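Local structure of neutral ceramidase (2ZWS) at residues V449-Y455 against G468-Q472; F544-H548 against A595-T599. The protein hydrolyses the N-acyl bond of ceramides to give sphingosine and a free fatty acid, and also catalyses the reverse synthesis. All coordinates share one frame. Where two conformers were deposited one is given. Residues are numbered along the deposited sequence.

How the contacts relate
Along the chain the two contacts come in series: contact 1 closes a short loop before contact 2 opens, so they neither nest nor cross. In contact 1 the start of helix 452-457 meets the start of helix 471-488 across a connection of 12 residues, within the N-terminal catalytic family region and next to zinc ligand Tyr448. Contact 2 spans 46 residues of the C-terminal region, 20 of them in strands, and pairs strand 539-545 with strand 595-603 in a six-stranded mixed sheet. Their centres lie about 49 Å apart, on opposite sides of the chain's centre, and their nearest atoms are about 34 Å apart, so the two do not touch.

Contact 1: residues V449-Y455 against G468-Q472; sequences VTTREEY and GPWTQ
Two helix starts meet here, and the first carries a capping box: Thr451, the N-cap (chi1 p), accepts Glu454 N at OG1 (3.1 Å) while its N donates to Glu454 OE1 (2.9 Å); OG1 also hydrogen-bonds Asn168 OD1. Val449-Thr451 is extended and helix 452-457 follows; Gly468-Thr471 makes a type I turn into helix 471-488, with Trp470 as N-cap. No direct hydrogen bond links the segments, which bury 461 Å². CA atoms are nearest at Arg452-Pro469 (5.4 Å) and Thr451-Gln472 (5.5 Å).

Gly468, whose phi/psi of 98/-172 calls for glycine, sets its C 3.5 Å from Tyr455 CE1. Pro469 lies over that ring, its CA 3.6 Å from the centroid and 7° off the normal (CH-pi); Tyr455 (chi1 t) sends OH to Gln371 O. Trp470 (chi1 m) receives Arg452 CD over its six-membered ring, 3.6 Å from the centroid, while Arg452 NH2 salt-bridges Glu373. Thr471 closes the turn, N and OG1 donating to Gly468 O (3.1 and 2.8 Å), its CG2 4.1 Å from Val449 CG2.

Gln472 CA packs 3.6 Å from CG1 of Val449, which follows zinc ligand Tyr448; the Val449 side chain is about 11 Å from the zinc, near the site without forming it. Gln472 NE2 hydrogen-bonds Gln476 OE1 and Ala416 O. One water joins Thr450 O (2.7 Å), Pro469 O (2.9 Å) and Gln472 N (3.0 Å); a second bridges Arg452 N and Gln472 OE1, 2.9 Å from each.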
loop_
_atom_site.group_PDB
_atom_site.type_symbol
_atom_site.label_atom_id
_atom_site.label_comp_id
_atom_site.label_asym_id
_atom_site.label_seq_id
_atom_site.Cartn_x
_atom_site.Cartn_y
_atom_site.Cartn_z
ATOM N N VAL A 449 -13.819 -3.185 9.279
ATOM C CA VAL A 449 -14.271 -3.976 10.417
ATOM C C VAL A 449 -14.331 -3.115 11.670
ATOM O O VAL A 449 -13.351 -2.564 12.140
ATOM C CB VAL A 449 -13.390 -5.212 10.670
ATOM C CG1 VAL A 449 -13.935 -6.027 11.829
ATOM C CG2 VAL A 449 -13.261 -6.075 9.391
ATOM N N THR A 450 -15.531 -3.082 12.207
ATOM C CA THR A 450 -15.897 -2.273 13.327
ATOM C C THR A 450 -16.364 -3.254 14.441
ATOM O O THR A 450 -16.798 -4.381 14.156
ATOM C CB THR A 450 -16.999 -1.430 12.691
ATOM O OG1 THR A 450 -16.800 -0.014 12.641
ATOM C CG2 THR A 450 -18.253 -2.074 12.456
ATOM N N THR A 451 -16.239 -2.869 15.707
ATOM C CA THR A 451 -16.741 -3.733 16.777
ATOM C C THR A 451 -18.274 -3.738 16.705
ATOM O O THR A 451 -18.865 -2.882 16.064
ATOM C CB THR A 451 -16.341 -3.220 18.157
ATOM O OG1 THR A 451 -16.864 -1.900 18.307
ATOM C CG2 THR A 451 -14.806 -3.181 18.330
ATOM N N ARG A 452 -18.908 -4.665 17.422
ATOM C CA ARG A 452 -20.385 -4.686 17.510
ATOM C C ARG A 452 -20.971 -3.315 17.907
ATOM O O ARG A 452 -21.950 -2.830 17.301
ATOM C CB ARG A 452 -20.849 -5.779 18.496
ATOM C CG ARG A 452 -22.371 -5.851 18.714
ATOM C CD ARG A 452 -23.069 -6.327 17.467
ATOM N NE ARG A 452 -24.534 -6.207 17.455
ATOM C CZ ARG A 452 -25.200 -5.168 16.959
ATOM N NH1 ARG A 452 -26.526 -5.175 16.955
ATOM N NH2 ARG A 452 -24.550 -4.116 16.470
ATOM N N GLU A 453 -20.332 -2.687 18.881
ATOM C CA GLU A 453 -20.805 -1.387 19.409
ATOM C C GLU A 453 -20.608 -0.269 18.384
ATOM O O GLU A 453 -21.521 0.515 18.111
ATOM C CB GLU A 453 -20.106 -1.055 20.728
ATOM C CG GLU A 453 -20.337 -2.103 21.835
ATOM C CD GLU A 453 -19.304 -3.246 21.900
ATOM O OE1 GLU A 453 -18.590 -3.556 20.901
ATOM O OE2 GLU A 453 -19.205 -3.864 22.995
ATOM N N GLU A 454 -19.429 -0.224 17.763
ATOM C CA GLU A 454 -19.203 0.737 16.690
ATOM C C GLU A 454 -20.179 0.535 15.539
ATOM O O GLU A 454 -20.675 1.506 14.959
ATOM C CB GLU A 454 -17.778 0.609 16.144
ATOM C CG GLU A 454 -16.714 1.139 17.076
ATOM C CD GLU A 454 -15.351 0.550 16.812
ATOM O OE1 GLU A 454 -15.196 -0.206 15.828
ATOM O OE2 GLU A 454 -14.431 0.834 17.601
ATOM N N TYR A 455 -20.400 -0.727 15.165
ATOM C CA TYR A 455 -21.280 -1.047 14.049
ATOM C C TYR A 455 -22.637 -0.408 14.248
ATOM O O TYR A 455 -23.202 0.141 13.293
ATOM C CB TYR A 455 -21.438 -2.556 13.914
ATOM C CG TYR A 455 -22.275 -2.990 12.744
ATOM C CD1 TYR A 455 -21.673 -3.333 11.522
ATOM C CD2 TYR A 455 -23.675 -3.103 12.859
ATOM C CE1 TYR A 455 -22.429 -3.751 10.440
ATOM C CE2 TYR A 455 -24.455 -3.522 11.776
ATOM C CZ TYR A 455 -23.807 -3.855 10.563
ATOM O OH TYR A 455 -24.546 -4.274 9.489
ATOM N N GLY A 468 -22.079 -7.712 8.363
ATOM C CA GLY A 468 -23.023 -7.479 9.456
ATOM C C GLY A 468 -22.389 -7.201 10.803
ATOM O O GLY A 468 -21.159 -7.073 10.942
ATOM N N PRO A 469 -23.220 -7.148 11.843
ATOM C CA PRO A 469 -22.774 -6.700 13.153
ATOM C C PRO A 469 -21.698 -7.595 13.778
ATOM O O PRO A 469 -20.929 -7.130 14.615
ATOM C CB PRO A 469 -24.071 -6.713 13.991
ATOM C CG PRO A 469 -24.979 -7.660 13.288
ATOM C CD PRO A 469 -24.653 -7.509 11.828
ATOM N N TRP A 470 -21.672 -8.867 13.393
ATOM C CA TRP A 470 -20.753 -9.822 14.012
ATOM C C TRP A 470 -19.510 -10.095 13.171
ATOM O O TRP A 470 -18.783 -11.044 13.441
ATOM C CB TRP A 470 -21.478 -11.126 14.376
ATOM C CG TRP A 470 -22.651 -10.841 15.293
ATOM C CD1 TRP A 470 -23.967 -10.918 14.978
ATOM C CD2 TRP A 470 -22.574 -10.350 16.631
ATOM N NE1 TRP A 470 -24.732 -10.538 16.060
ATOM C CE2 TRP A 470 -23.899 -10.182 17.087
ATOM C CE3 TRP A 470 -21.512 -10.053 17.500
ATOM C CZ2 TRP A 470 -24.199 -9.729 18.386
ATOM C CZ3 TRP A 470 -21.808 -9.597 18.793
ATOM C CH2 TRP A 470 -23.145 -9.446 19.217
ATOM N N THR A 471 -19.255 -9.232 12.192
ATOM C CA THR A 471 -18.024 -9.326 11.386
ATOM C C THR A 471 -16.770 -9.365 12.270
ATOM O O THR A 471 -15.872 -10.223 12.077
ATOM C CB THR A 471 -17.948 -8.190 10.344
ATOM O OG1 THR A 471 -19.089 -8.263 9.477
ATOM C CG2 THR A 471 -16.676 -8.299 9.501
ATOM N N GLN A 472 -16.685 -8.453 13.244
ATOM C CA GLN A 472 -15.505 -8.413 14.099
ATOM C C GLN A 472 -15.365 -9.701 14.904
ATOM O O GLN A 472 -14.262 -10.232 15.038
ATOM C CB GLN A 472 -15.539 -7.194 15.026
ATOM C CG GLN A 472 -14.231 -6.904 15.799
ATOM C CD GLN A 472 -14.033 -7.776 17.034
ATOM O OE1 GLN A 472 -15.001 -8.287 17.613
ATOM N NE2 GLN A 472 -12.771 -7.946 17.459
HETATM O O HOH W 1 -18.578 -6.145 13.200
HETATM O O HOH W 2 -17.561 -7.111 18.276
#

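Contact 2: residues F544-H548 against A595-T599; sequences FVTGH and ASKAT
Phe544 begins the pairing, its extended backbone (phi/psi -135/149) running antiparallel to Ala595-Thr599. It forms a hydrogen-bonded pair with Ala598, CA-CA 5.2 Å: Phe544 N donates to Ala598 O and Ala598 N to Phe544 O, both 2.9 Å. Phe544 O also lies 3.4 Å from Lys597 CA, a CA-H...O contact. Both side chains of this pair project from one face of the sheet, where the Phe544 ring (chi1 m) meets His617 of strand 611-622.

Val545 is the non-hydrogen-bonded partner of Lys597, CA-CA 4.8 Å, and these two side chains leave from the other face, where both touch Leu527 of the flanking strand 526-528.

Thr546 continues the register, with its N donating to Ser596 O at 3.0 Å. Its side chain (chi1 -40°) turns OG1 back to donate to Phe544 O (3.0 Å), which sets OG1 2.9 Å from Ala598 CB. A water donates to Thr546 O (2.8 Å) and accepts from Ser596 N (2.9 Å), so it joins the two backbones beside the Thr546 N to Ser596 O bond.

Gly547 passes with its CA 3.7 Å from Ser596 OG. At His548 the segments diverge, its side chain coming no nearer than 5.6 Å to 595-599; its NE2 bonds Glu20 and its ring meets that of Trp588.

Antiparallel pairing between neighbouring inner strands 539-545 and 595-603, with strand 611-622 of another sheet packed over the Phe544-Ala598 face, is characteristic of a beta-sandwich, here the C-terminal domain of neutral ceramidase.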
loop_
_atom_site.group_PDB
_atom_site.type_symbol
_atom_site.label_atom_id
_atom_site.label_comp_id
_atom_site.label_asym_id
_atom_site.label_seq_id
_atom_site.Cartn_x
_atom_site.Cartn_y
_atom_site.Cartn_z
ATOM N N PHE A 544 8.918 18.988 -22.127
ATOM C CA PHE A 544 9.288 18.293 -23.381
ATOM C C PHE A 544 8.047 17.816 -24.126
ATOM O O PHE A 544 7.039 17.484 -23.504
ATOM C CB PHE A 544 10.053 17.010 -23.066
ATOM C CG PHE A 544 11.358 17.212 -22.353
ATOM C CD1 PHE A 544 12.567 17.214 -23.050
ATOM C CD2 PHE A 544 11.374 17.390 -20.968
ATOM C CE1 PHE A 544 13.758 17.365 -22.371
ATOM C CE2 PHE A 544 12.569 17.570 -20.292
ATOM C CZ PHE A 544 13.772 17.540 -20.999
ATOM N N VAL A 545 8.127 17.760 -25.463
ATOM C CA VAL A 545 7.125 17.059 -26.290
ATOM C C VAL A 545 7.253 15.579 -25.942
ATOM O O VAL A 545 8.361 15.045 -25.950
ATOM C CB VAL A 545 7.438 17.267 -27.800
ATOM C CG1 VAL A 545 6.500 16.470 -28.663
ATOM C CG2 VAL A 545 7.381 18.747 -28.161
ATOM N N THR A 546 6.146 14.909 -25.629
ATOM C CA THR A 546 6.233 13.522 -25.173
ATOM C C THR A 546 5.197 12.611 -25.820
ATOM O O THR A 546 4.472 13.025 -26.740
ATOM C CB THR A 546 6.091 13.433 -23.639
ATOM O OG1 THR A 546 6.798 14.507 -23.033
ATOM C CG2 THR A 546 6.673 12.132 -23.146
ATOM N N GLY A 547 5.147 11.358 -25.351
ATOM C CA GLY A 547 4.070 10.423 -25.675
ATOM C C GLY A 547 3.453 9.896 -24.377
ATOM O O GLY A 547 3.982 10.092 -23.273
ATOM N N HIS A 548 2.327 9.219 -24.519
ATOM C CA HIS A 548 1.527 8.766 -23.385
ATOM C C HIS A 548 2.254 7.758 -22.464
ATOM O O HIS A 548 2.729 6.737 -22.937
ATOM C CB HIS A 548 0.272 8.103 -23.923
ATOM C CG HIS A 548 -0.885 8.166 -22.983
ATOM N ND1 HIS A 548 -0.842 7.645 -21.703
ATOM C CD2 HIS A 548 -2.115 8.714 -23.123
ATOM C CE1 HIS A 548 -2.005 7.855 -21.111
ATOM N NE2 HIS A 548 -2.793 8.507 -21.949
ATOM N N ALA A 595 -1.299 14.957 -29.159
ATOM C CA ALA A 595 0.016 15.364 -28.660
ATOM C C ALA A 595 -0.010 15.405 -27.133
ATOM O O ALA A 595 -1.047 15.263 -26.507
ATOM C CB ALA A 595 0.412 16.743 -29.231
ATOM N N SER A 596 1.149 15.606 -26.542
ATOM C CA SER A 596 1.220 15.705 -25.076
ATOM C C SER A 596 2.536 16.326 -24.620
ATOM O O SER A 596 3.527 16.340 -25.357
ATOM C CB SER A 596 1.012 14.321 -24.424
ATOM O OG SER A 596 1.964 13.371 -24.856
ATOM N N LYS A 597 2.542 16.807 -23.383
ATOM C CA LYS A 597 3.742 17.397 -22.838
ATOM C C LYS A 597 4.072 16.804 -21.484
ATOM O O LYS A 597 3.180 16.459 -20.685
ATOM C CB LYS A 597 3.635 18.917 -22.759
ATOM C CG LYS A 597 2.612 19.423 -21.786
ATOM C CD LYS A 597 2.612 20.945 -21.719
ATOM C CE LYS A 597 1.747 21.426 -20.590
ATOM N NZ LYS A 597 1.862 22.890 -20.394
ATOM N N ALA A 598 5.374 16.641 -21.267
ATOM C CA ALA A 598 5.902 16.173 -19.987
ATOM C C ALA A 598 6.511 17.389 -19.311
ATOM O O ALA A 598 7.423 17.980 -19.843
ATOM C CB ALA A 598 6.962 15.141 -20.221
ATOM N N THR A 599 6.007 17.764 -18.141
ATOM C CA THR A 599 6.572 18.871 -17.389
ATOM C C THR A 599 7.306 18.254 -16.207
ATOM O O THR A 599 6.736 17.436 -15.475
ATOM C CB THR A 599 5.485 19.834 -16.889
ATOM O OG1 THR A 599 4.715 20.326 -18.005
ATOM C CG2 THR A 599 6.120 21.028 -16.147
HETATM O O HOH W 3 3.392 15.155 -28.265
#